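Local coordinates for protein ferredoxin (Trichomonas vaginalis, PDB 1L5P) that carries electrons on a single [2Fe-2S] cluster, linking pyruvate:ferredoxin oxidoreductase to hydrogenase in the hydrogenosome, at residues T24-E28 and A29-S33; E68-P71 and A72-L76. All blocks are in the same frame, centred on the assembly; numbering follows the deposited sequence.

Interaction 1: residues T24-E28 and A29-S33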
# COMPACT_ATOMS: atom_id res chain seq x y z
N THR A 24 -2.84 1.72 -6.64
CA THR A 24 -3.51 1.36 -7.87
C THR A 24 -4.11 -0.03 -7.74
O THR A 24 -5.28 -0.23 -7.99
CB THR A 24 -2.53 1.36 -9.03
OG1 THR A 24 -1.95 2.66 -9.15
CG2 THR A 24 -3.24 0.99 -10.33
N VAL A 25 -3.27 -0.97 -7.33
CA VAL A 25 -3.67 -2.35 -7.15
C VAL A 25 -4.82 -2.48 -6.16
O VAL A 25 -5.82 -3.13 -6.44
CB VAL A 25 -2.46 -3.17 -6.66
CG1 VAL A 25 -2.92 -4.54 -6.15
CG2 VAL A 25 -1.45 -3.31 -7.78
N LEU A 26 -4.68 -1.84 -5.00
CA LEU A 26 -5.70 -1.89 -3.96
C LEU A 26 -7.01 -1.23 -4.35
O LEU A 26 -8.08 -1.81 -4.18
CB LEU A 26 -5.18 -1.24 -2.68
CG LEU A 26 -4.11 -2.00 -1.91
CD1 LEU A 26 -3.88 -1.33 -0.56
CD2 LEU A 26 -4.54 -3.45 -1.73
N THR A 27 -6.92 -0.00 -4.86
CA THR A 27 -8.13 0.73 -5.24
C THR A 27 -8.85 0.11 -6.44
O THR A 27 -10.08 0.10 -6.47
CB THR A 27 -7.83 2.21 -5.56
OG1 THR A 27 -6.80 2.30 -6.54
CG2 THR A 27 -7.40 2.95 -4.30
N GLU A 28 -8.10 -0.40 -7.41
CA GLU A 28 -8.72 -1.00 -8.59
C GLU A 28 -9.35 -2.36 -8.28
O GLU A 28 -9.97 -2.97 -9.15
CB GLU A 28 -7.70 -1.13 -9.71
CG GLU A 28 -7.77 -0.01 -10.72
CD GLU A 28 -6.50 0.12 -11.55
OE1 GLU A 28 -6.13 1.26 -11.90
OE2 GLU A 28 -5.87 -0.92 -11.86
N ALA A 29 -9.19 -2.82 -7.04
CA ALA A 29 -9.75 -4.11 -6.61
C ALA A 29 -10.87 -3.91 -5.59
O ALA A 29 -11.41 -4.86 -5.04
CB ALA A 29 -8.66 -4.99 -6.03
N GLY A 30 -11.20 -2.65 -5.31
CA GLY A 30 -12.27 -2.35 -4.37
C GLY A 30 -11.90 -2.49 -2.91
O GLY A 30 -12.76 -2.32 -2.04
N LEU A 31 -10.64 -2.80 -2.63
CA LEU A 31 -10.17 -2.96 -1.25
C LEU A 31 -9.88 -1.61 -0.60
O LEU A 31 -9.94 -1.46 0.62
CB LEU A 31 -8.91 -3.83 -1.25
CG LEU A 31 -9.18 -5.27 -1.69
CD1 LEU A 31 -7.89 -6.07 -1.71
CD2 LEU A 31 -10.19 -5.90 -0.75
N MET A 32 -9.58 -0.62 -1.44
CA MET A 32 -9.28 0.73 -0.96
C MET A 32 -9.93 1.76 -1.90
O MET A 32 -9.85 1.63 -3.13
CB MET A 32 -7.75 0.93 -0.91
CG MET A 32 -7.28 2.25 -0.29
SD MET A 32 -5.47 2.49 -0.31
CE MET A 32 -5.08 1.79 1.27
N SER A 33 -10.59 2.76 -1.31
CA SER A 33 -11.26 3.80 -2.09
C SER A 33 -10.33 4.94 -2.47
O SER A 33 -9.48 5.33 -1.67
CB SER A 33 -12.46 4.36 -1.31
OG SER A 33 -12.17 5.62 -0.76
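Leu-26 O and Thr-27 O, two carbonyls of the last helical turn, take up the amides of Ala-29 to Met-32 in a Schellman motif, a textbook way of ending an alpha-helix. Leu-26 O is gripped from both faces of its carbonyl plane: Ala-29 N donates to it at 3.2 Å from well above the plane, while Leu-31 N lies on the other side, only 22° from it. A third, weak bond comes from Met-32 N, so this oxygen collects the amides of Ala-29, Leu-31 and, weakly, Met-32. Beside it, Gly-30 N bonds to Thr-27 O at 3.2 Å with a nearly straight N-H...O angle of 164°, closing a type I turn from Thr-27 to Gly-30. The positive phi of Gly-30 turns the backbone out of the helix. Thr-27 OG1 remains with the helix, hydrogen-bonded to Phe-23 O one turn earlier.

Around this helix end the side chains pack. Leu-31 sets CD1 4.3 Å from Leu-26 CD2, and both leucines also touch Leu-14, Ala-5 and Leu-93, joining helix 22-27 and its exit to strands 2-7 and 10-15 of the ferredoxin sheet. The side chain of Met-32 crosses that of Leu-26 at a slant, Met-32 CB to Leu-26 CB 3.8 Å, and also touches the cluster ligand Cys-47. The Met-32 chain runs straight through CG, which is anti to the backbone N, and then bends at chi3 (-91°), which brings the terminal methyl CE to 3.8 Å from Leu-26 CD1.

Interaction 2: residues E68-P71 and A72-L76; sequences EDQP and ANARL
Pro-71 O receives the N-H of Ala-74 N at 2.8 Å, the bond that closes the type I beta turn Pro-71 to Ala-74. The N-H...O angle is 159°, yet the donor stands 47° out of the carbonyl plane, as is common when a turn brings the donor back over the carbonyl. Asn-73 N also comes near the same oxygen, but its angle is too poor for a bond, and a single amide secures the turn.

The methyl of Ala-74 packs on the incoming chain, where its CB lies 3.6 Å from Gln-70 CB and 3.9 Å from Pro-71 CD. It therefore bridges the start of the glutamine side chain and the proline ring, and it also rests on Leu-67 of helix 61-67. The Gln-70 side chain, bent at chi2, also touches Ile-48 of strand 48-53. At the third position of the turn, Asn-73 has CG between its backbone N and carbonyl carbon (chi1 44°). This folds the amide back over the turn and brings OD1 to 3.7 Å from Pro-71 CB, an approach of oxygen to ring carbon.

Pairing with strand 48-53 begins within the turn: Asn-73 makes a backbone bond to His-51, and Arg-75, beyond it, to Cys-49. Arg-75 forms a salt bridge to Glu-63, while Leu-76 touches the cluster. The turn thus serves as a helix-to-strand connection of the 2Fe-2S ferredoxin fold, starting the edge strand 74-76 that leads to the cluster ligand Cys-78.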
# COMPACT_ATOMS: atom_id res chain seq x y z
N GLU A 68 3.90 9.91 10.87
CA GLU A 68 4.31 10.29 12.22
C GLU A 68 3.28 9.95 13.29
O GLU A 68 3.62 9.45 14.36
CB GLU A 68 4.61 11.78 12.27
CG GLU A 68 5.34 12.31 11.03
CD GLU A 68 6.05 13.63 11.28
OE1 GLU A 68 5.82 14.23 12.36
OE2 GLU A 68 6.84 14.07 10.41
N ASP A 69 2.02 10.24 12.99
CA ASP A 69 0.93 9.99 13.92
C ASP A 69 0.20 8.68 13.60
O ASP A 69 -0.93 8.46 14.05
CB ASP A 69 -0.07 11.15 13.87
CG ASP A 69 -0.73 11.31 12.49
OD1 ASP A 69 -1.76 12.02 12.40
OD2 ASP A 69 -0.22 10.74 11.51
N GLN A 70 0.84 7.82 12.82
CA GLN A 70 0.25 6.53 12.45
C GLN A 70 1.00 5.37 13.11
O GLN A 70 2.10 5.56 13.64
CB GLN A 70 0.28 6.35 10.94
CG GLN A 70 -0.68 7.25 10.18
CD GLN A 70 -2.12 6.74 10.21
OE1 GLN A 70 -2.37 5.54 10.30
NE2 GLN A 70 -3.07 7.66 10.13
N PRO A 71 0.41 4.15 13.09
CA PRO A 71 1.09 3.01 13.70
C PRO A 71 2.45 2.74 13.06
O PRO A 71 2.67 3.03 11.88
CB PRO A 71 0.10 1.85 13.52
CG PRO A 71 -1.22 2.51 13.30
CD PRO A 71 -0.90 3.77 12.54
N ALA A 72 3.35 2.17 13.86
CA ALA A 72 4.71 1.87 13.45
C ALA A 72 4.87 1.22 12.08
O ALA A 72 5.85 1.46 11.38
CB ALA A 72 5.35 0.99 14.49
N ASN A 73 3.89 0.41 11.69
CA ASN A 73 3.97 -0.30 10.41
C ASN A 73 3.10 0.28 9.31
O ASN A 73 2.85 -0.37 8.30
CB ASN A 73 3.62 -1.77 10.62
CG ASN A 73 2.40 -1.98 11.52
OD1 ASN A 73 1.92 -1.05 12.18
ND2 ASN A 73 1.90 -3.21 11.54
N ALA A 74 2.65 1.51 9.51
CA ALA A 74 1.81 2.18 8.53
C ALA A 74 2.64 2.65 7.35
O ALA A 74 3.79 3.02 7.50
CB ALA A 74 1.12 3.38 9.17
N ARG A 75 2.04 2.61 6.16
CA ARG A 75 2.70 3.06 4.95
C ARG A 75 1.63 3.66 4.04
O ARG A 75 0.43 3.40 4.22
CB ARG A 75 3.38 1.88 4.24
CG ARG A 75 4.51 1.23 5.01
CD ARG A 75 5.77 2.11 5.02
NE ARG A 75 6.10 2.59 3.69
CZ ARG A 75 6.99 2.02 2.89
NH1 ARG A 75 7.64 0.94 3.29
NH2 ARG A 75 7.23 2.53 1.68
N LEU A 76 2.05 4.47 3.07
CA LEU A 76 1.13 5.07 2.11
C LEU A 76 1.13 4.12 0.92
O LEU A 76 2.17 3.92 0.30
CB LEU A 76 1.64 6.44 1.65
CG LEU A 76 1.58 7.64 2.59
CD1 LEU A 76 1.96 8.88 1.80
CD2 LEU A 76 0.20 7.79 3.21

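Both interactions show how a small fold redirects its chain with few residues, and they do so on opposite sides of the protein's centre. Their own centres lie 19 Å apart; their nearest atoms are about 6 Å apart and do not touch. Interaction 1 comes first along the chain, at the C-terminal end of helix 22-27 and ahead of the loop carrying the cluster ligands Cys-38, Cys-44 and Cys-47. Interaction 2 follows helix 61-67 and opens strand 74-76, just before the fourth ligand, Cys-78. Helix 22-27 packs on strands 2-7 and 10-15, whereas strand 74-76 forms the other edge of the same mixed sheet. The two turns thus precede both ligand-bearing parts of the chain.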